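Local structure of transcriptional regulatory protein RcsB (Salmonella typhimurium, 5O8Z) at residues Thr55-Pro60 and Ile83-Met88; Met4-Ala9 and Glu27-Val32. The protein probably controls transcription of numerous genes as the response regulator of the Rcs signalling system, binding regulatory DNA either together with RcsA or without it. All coordinates share one frame; numbering follows the deposited sequence.

Contact 1 (Thr55-Pro60 and Ile83-Met88). With MG (magnesium ion), chain F; BEF (beryllium trifluoride ion), chain E.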
loop_
_atom_site.group_PDB
_atom_site.type_symbol
_atom_site.label_atom_id
_atom_site.label_comp_id
_atom_site.label_asym_id
_atom_site.label_seq_id
_atom_site.Cartn_x
_atom_site.Cartn_y
_atom_site.Cartn_z
ATOM N N THR B 55 5.399 1.698 -13.265
ATOM C CA THR B 55 6.150 1.817 -12.013
ATOM C C THR B 55 5.317 2.121 -10.818
ATOM O O THR B 55 4.382 2.888 -10.858
ATOM C CB THR B 55 7.298 2.860 -12.056
ATOM O OG1 THR B 55 8.123 2.731 -10.869
ATOM C CG2 THR B 55 6.792 4.311 -12.159
ATOM N N ASP B 56 5.768 1.550 -9.718
ATOM C CA ASP B 56 5.272 1.810 -8.391
ATOM C C ASP B 56 5.853 3.138 -7.882
ATOM O O ASP B 56 6.849 3.587 -8.422
ATOM C CB ASP B 56 5.729 0.646 -7.519
ATOM C CG ASP B 56 5.095 0.641 -6.186
ATOM O OD1 ASP B 56 4.001 1.207 -6.044
ATOM O OD2 ASP B 56 5.682 0.060 -5.273
ATOM N N LEU B 57 5.208 3.762 -6.879
ATOM C CA LEU B 57 5.714 4.984 -6.237
ATOM C C LEU B 57 6.542 4.694 -4.991
ATOM O O LEU B 57 7.611 5.269 -4.850
ATOM C CB LEU B 57 4.586 5.960 -5.836
ATOM C CG LEU B 57 3.881 6.807 -6.903
ATOM C CD1 LEU B 57 2.823 7.713 -6.252
ATOM C CD2 LEU B 57 4.841 7.665 -7.720
ATOM N N SER B 58 6.042 3.859 -4.069
ATOM C CA SER B 58 6.805 3.522 -2.873
ATOM C C SER B 58 7.611 2.272 -3.120
ATOM O O SER B 58 7.038 1.196 -3.255
ATOM C CB SER B 58 5.934 3.333 -1.627
ATOM O OG SER B 58 5.113 4.463 -1.413
ATOM N N MET B 59 8.935 2.433 -3.179
ATOM C CA MET B 59 9.877 1.314 -3.263
ATOM C C MET B 59 11.188 1.651 -2.570
ATOM O O MET B 59 11.567 2.815 -2.521
ATOM C CB MET B 59 10.264 1.029 -4.711
ATOM C CG MET B 59 9.131 0.828 -5.686
ATOM S SD MET B 59 9.757 0.447 -7.349
ATOM C CE MET B 59 11.091 1.635 -7.526
ATOM N N PRO B 60 11.935 0.624 -2.123
ATOM C CA PRO B 60 13.289 0.913 -1.680
ATOM C C PRO B 60 14.213 1.463 -2.778
ATOM O O PRO B 60 13.970 1.304 -3.973
ATOM C CB PRO B 60 13.812 -0.444 -1.180
ATOM C CG PRO B 60 12.626 -1.337 -1.099
ATOM C CD PRO B 60 11.622 -0.809 -2.051
ATOM N N ILE B 83 5.676 6.728 -19.225
ATOM C CA ILE B 83 5.539 6.296 -17.847
ATOM C C ILE B 83 4.073 6.126 -17.458
ATOM O O ILE B 83 3.277 7.043 -17.629
ATOM C CB ILE B 83 6.251 7.273 -16.890
ATOM C CG1 ILE B 83 7.747 7.352 -17.242
ATOM C CG2 ILE B 83 6.071 6.803 -15.449
ATOM C CD1 ILE B 83 8.547 8.369 -16.459
ATOM N N ILE B 84 3.727 4.951 -16.933
ATOM C CA ILE B 84 2.445 4.760 -16.241
ATOM C C ILE B 84 2.723 4.398 -14.799
ATOM O O ILE B 84 3.439 3.441 -14.515
ATOM C CB ILE B 84 1.581 3.643 -16.859
ATOM C CG1 ILE B 84 1.288 3.942 -18.322
ATOM C CG2 ILE B 84 0.273 3.472 -16.097
ATOM C CD1 ILE B 84 0.908 2.708 -19.108
ATOM N N VAL B 85 2.127 5.149 -13.881
ATOM C CA VAL B 85 2.300 4.886 -12.458
ATOM C C VAL B 85 1.146 4.014 -11.987
ATOM O O VAL B 85 -0.019 4.289 -12.317
ATOM C CB VAL B 85 2.367 6.197 -11.665
ATOM C CG1 VAL B 85 2.248 5.957 -10.176
ATOM C CG2 VAL B 85 3.662 6.923 -12.005
ATOM N N LEU B 86 1.487 2.934 -11.281
ATOM C CA LEU B 86 0.504 2.023 -10.683
ATOM C C LEU B 86 0.824 2.034 -9.209
ATOM O O LEU B 86 1.875 1.539 -8.806
ATOM C CB LEU B 86 0.618 0.611 -11.269
ATOM C CG LEU B 86 -0.183 -0.512 -10.593
ATOM C CD1 LEU B 86 -1.695 -0.289 -10.700
ATOM C CD2 LEU B 86 0.170 -1.854 -11.214
ATOM N N THR B 87 -0.076 2.598 -8.407
ATOM C CA THR B 87 0.195 2.897 -7.011
ATOM C C THR B 87 -1.025 2.688 -6.117
ATOM O O THR B 87 -2.144 2.862 -6.543
ATOM C CB THR B 87 0.704 4.359 -6.854
ATOM O OG1 THR B 87 1.120 4.600 -5.503
ATOM C CG2 THR B 87 -0.335 5.395 -7.289
ATOM N N MET B 88 -0.770 2.303 -4.878
ATOM C CA MET B 88 -1.787 2.269 -3.840
ATOM C C MET B 88 -1.932 3.601 -3.119
ATOM O O MET B 88 -2.791 3.707 -2.250
ATOM C CB MET B 88 -1.463 1.184 -2.807
ATOM C CG MET B 88 -0.294 1.520 -1.886
ATOM S SD MET B 88 0.118 0.150 -0.792
ATOM C CE MET B 88 1.327 -0.694 -1.801
HETATM MG MG MG F . 5.395 -0.280 -3.241
HETATM BE BE BEF E . 3.199 1.590 -4.433
HETATM F F1 BEF E . 4.069 1.215 -3.286
HETATM F F2 BEF E . 3.167 3.078 -4.523
HETATM F F3 BEF E . 1.813 1.044 -4.489
HETATM O O HOH W 1 4.132 -1.915 -3.456
HETATM O O HOH W 2 5.470 -0.620 -1.264
#
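L57 lies across V85 at about a right angle, its CG 3.8 Å from V85 CG1, while its CD1 methyl rests against the hydroxyl of T87. With CG beside the backbone N (chi1 -76°), the leucine stays on the T55 and V85 side of the sheet, where I71 of helix 67-77 and V98 of helix 92-100 also pack. T55 and V85 stand side by side as a parallel bridge pair; T55 N donates to I84 O and T55 O accepts from L86 N, which joins strand 82-87 to the last residue of strand 52-55.

Beyond this bridge the two segments part around beryllium trifluoride, joined to D56 OD1 by a 1.8 Å bond. A D56 chi1 of -170° swings the carboxylate toward the site, where OD1 is bonded to beryllium and OD2 binds magnesium at 2.1 Å. The metal also takes S58 O, two waters and D11. F2 accepts from S58 N, L57 N and T87 OG1, the last at 2.7 Å. F3 is held by M88 N at 2.9 Å, and both metal-bound waters donate to F1. K109 supplies a further donor, so cations and N-H groups together probably offset the negative charge. T87 OG1 is held by two bonds, to F2 and to N89 N. Beryllium trifluoride on this aspartate is a phosphoryl mimic, and the whole is the phosphoacceptor site of a CheY-like receiver domain, consistent with the activated form, with the threonine of strand 82-87 turned toward the phosphoryl position.

Contact 2 (Met4-Ala9 and Glu27-Val32)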
loop_
_atom_site.group_PDB
_atom_site.type_symbol
_atom_site.label_atom_id
_atom_site.label_comp_id
_atom_site.label_asym_id
_atom_site.label_seq_id
_atom_site.Cartn_x
_atom_site.Cartn_y
_atom_site.Cartn_z
ATOM N N MET B 4 5.199 -3.141 -27.976
ATOM C CA MET B 4 5.599 -2.257 -26.905
ATOM C C MET B 4 6.390 -3.093 -25.917
ATOM O O MET B 4 5.856 -4.054 -25.356
ATOM C CB MET B 4 4.366 -1.652 -26.215
ATOM C CG MET B 4 4.138 -0.170 -26.492
ATOM S SD MET B 4 2.612 0.469 -25.733
ATOM C CE MET B 4 2.634 -0.291 -24.111
ATOM N N ASN B 5 7.654 -2.723 -25.718
ATOM C CA ASN B 5 8.508 -3.322 -24.695
ATOM C C ASN B 5 8.293 -2.629 -23.365
ATOM O O ASN B 5 8.400 -1.404 -23.273
ATOM C CB ASN B 5 9.971 -3.252 -25.107
ATOM C CG ASN B 5 10.275 -4.158 -26.293
ATOM O OD1 ASN B 5 9.725 -5.253 -26.399
ATOM N ND2 ASN B 5 11.138 -3.698 -27.186
ATOM N N VAL B 6 8.023 -3.429 -22.341
ATOM C CA VAL B 6 7.543 -2.927 -21.066
ATOM C C VAL B 6 8.485 -3.321 -19.938
ATOM O O VAL B 6 8.878 -4.480 -19.808
ATOM C CB VAL B 6 6.113 -3.442 -20.763
ATOM C CG1 VAL B 6 5.622 -2.939 -19.414
ATOM C CG2 VAL B 6 5.159 -2.970 -21.851
ATOM N N ILE B 7 8.838 -2.325 -19.132
ATOM C CA ILE B 7 9.531 -2.545 -17.870
ATOM C C ILE B 7 8.515 -2.348 -16.754
ATOM O O ILE B 7 7.753 -1.395 -16.767
ATOM C CB ILE B 7 10.721 -1.577 -17.703
ATOM C CG1 ILE B 7 11.839 -2.019 -18.653
ATOM C CG2 ILE B 7 11.229 -1.567 -16.260
ATOM C CD1 ILE B 7 13.117 -1.207 -18.566
ATOM N N ILE B 8 8.537 -3.256 -15.793
ATOM C CA ILE B 8 7.676 -3.185 -14.620
ATOM C C ILE B 8 8.528 -3.026 -13.386
ATOM O O ILE B 8 9.540 -3.703 -13.235
ATOM C CB ILE B 8 6.851 -4.456 -14.471
ATOM C CG1 ILE B 8 6.027 -4.728 -15.729
ATOM C CG2 ILE B 8 5.900 -4.310 -13.298
ATOM C CD1 ILE B 8 5.493 -6.161 -15.795
ATOM N N ALA B 9 8.101 -2.162 -12.476
ATOM C CA ALA B 9 8.808 -1.975 -11.223
ATOM C C ALA B 9 7.840 -1.879 -10.054
ATOM O O ALA B 9 6.957 -1.034 -10.062
ATOM C CB ALA B 9 9.679 -0.725 -11.289
ATOM N N GLU B 27 -1.339 -9.061 -26.731
ATOM C CA GLU B 27 -0.373 -9.684 -27.646
ATOM C C GLU B 27 0.816 -8.791 -28.002
ATOM O O GLU B 27 1.935 -9.279 -28.202
ATOM C CB GLU B 27 -1.080 -10.103 -28.936
ATOM C CG GLU B 27 -2.099 -11.201 -28.726
ATOM C CD GLU B 27 -2.989 -11.424 -29.937
ATOM O OE1 GLU B 27 -4.189 -11.697 -29.719
ATOM O OE2 GLU B 27 -2.506 -11.327 -31.093
ATOM N N TRP B 28 0.564 -7.487 -28.054
ATOM C CA TRP B 28 1.571 -6.513 -28.485
ATOM C C TRP B 28 2.441 -6.003 -27.332
ATOM O O TRP B 28 3.318 -5.172 -27.556
ATOM C CB TRP B 28 0.919 -5.343 -29.236
ATOM C CG TRP B 28 -0.336 -4.834 -28.617
ATOM C CD1 TRP B 28 -1.613 -5.237 -28.902
ATOM C CD2 TRP B 28 -0.447 -3.833 -27.609
ATOM N NE1 TRP B 28 -2.507 -4.552 -28.124
ATOM C CE2 TRP B 28 -1.822 -3.679 -27.326
ATOM C CE3 TRP B 28 0.482 -3.046 -26.917
ATOM C CZ2 TRP B 28 -2.294 -2.783 -26.385
ATOM C CZ3 TRP B 28 0.007 -2.143 -25.975
ATOM C CH2 TRP B 28 -1.372 -2.020 -25.721
ATOM N N VAL B 29 2.197 -6.486 -26.112
ATOM C CA VAL B 29 3.039 -6.156 -24.966
ATOM C C VAL B 29 4.100 -7.237 -24.774
ATOM O O VAL B 29 3.792 -8.433 -24.744
ATOM C CB VAL B 29 2.210 -5.953 -23.682
ATOM C CG1 VAL B 29 3.097 -5.907 -22.444
ATOM C CG2 VAL B 29 1.399 -4.665 -23.786
ATOM N N ASN B 30 5.348 -6.781 -24.639
ATOM C CA ASN B 30 6.481 -7.626 -24.300
ATOM C C ASN B 30 7.178 -7.079 -23.043
ATOM O O ASN B 30 7.624 -5.940 -23.015
ATOM C CB ASN B 30 7.452 -7.653 -25.470
ATOM C CG ASN B 30 8.609 -8.597 -25.250
ATOM O OD1 ASN B 30 8.422 -9.783 -24.957
ATOM N ND2 ASN B 30 9.819 -8.087 -25.421
ATOM N N VAL B 31 7.278 -7.912 -22.014
ATOM C CA VAL B 31 7.951 -7.543 -20.773
ATOM C C VAL B 31 9.450 -7.899 -20.848
ATOM O O VAL B 31 9.833 -9.059 -20.766
ATOM C CB VAL B 31 7.294 -8.206 -19.545
ATOM C CG1 VAL B 31 8.030 -7.807 -18.270
ATOM C CG2 VAL B 31 5.824 -7.815 -19.462
ATOM N N VAL B 32 10.275 -6.867 -20.976
ATOM C CA VAL B 32 11.728 -7.003 -21.080
ATOM C C VAL B 32 12.479 -6.850 -19.742
ATOM O O VAL B 32 13.705 -6.952 -19.726
ATOM C CB VAL B 32 12.289 -5.986 -22.103
ATOM C CG1 VAL B 32 11.607 -6.173 -23.453
ATOM C CG2 VAL B 32 12.164 -4.534 -21.626
#
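M4 and W28 run alongside each other, pointing the same way, at the start of a parallel strand pair whose link through helix 13-23 makes it the first beta-alpha-beta crossover of the receiver domain. The methionine is bent at chi3 (42°), which brings CE into the indole plane at the ring edge, while SD approaches obliquely; both atoms lie 3.7 Å from W28 CZ3, a Met-aromatic contact. L120 of helix 115-124 also packs on M4.

The backbones are in parallel register, M4 with V29, N5 with N30 and V6 with V31, and four N-H...O bonds alternate between them, among them N30 N to M4 O at 2.9 Å. On the face of M4 and V6 the valines cross obliquely, V6 CG2 meeting V29 CG1 at 3.6 Å. Farther along, I8 lies across V31 at about a right angle, its CD1 against both valine methyls, and helix 13-23 packs on I8 through L16 and I19.

N5 and N30 point to the other face, side by side, their amide planes 66° apart. V32 CG1 packs on the N5 amide at 3.6 Å from OD1. That oxygen accepts a 3.0 Å bond from N30 ND2, lying in the N30 amide plane although the donor stands above the plane of the N5 carbonyl.

The two contacts illustrate how one parallel sheet serves a site: contact 1 forms it at the sheet's carboxyl end, and contact 2 pairs strands farther back. Contact 2 joins the edge strand 29-35 to strand 4-9, and contact 1 the end of strand 52-55 to strand 82-87; their centres lie 16 Å apart. Strand 4-9, neighbour of 52-55, bridges them at A9: A9 O probably accepts a hydrogen bond from D56 N at 2.9 Å, and A9 CB packs 3.8 Å from T55 OG1. Just past strand 4-9, D11 completes the protein's share of the magnesium site, whereas the I8 side chain of contact 2 remains about 11 Å from both magnesium and beryllium trifluoride.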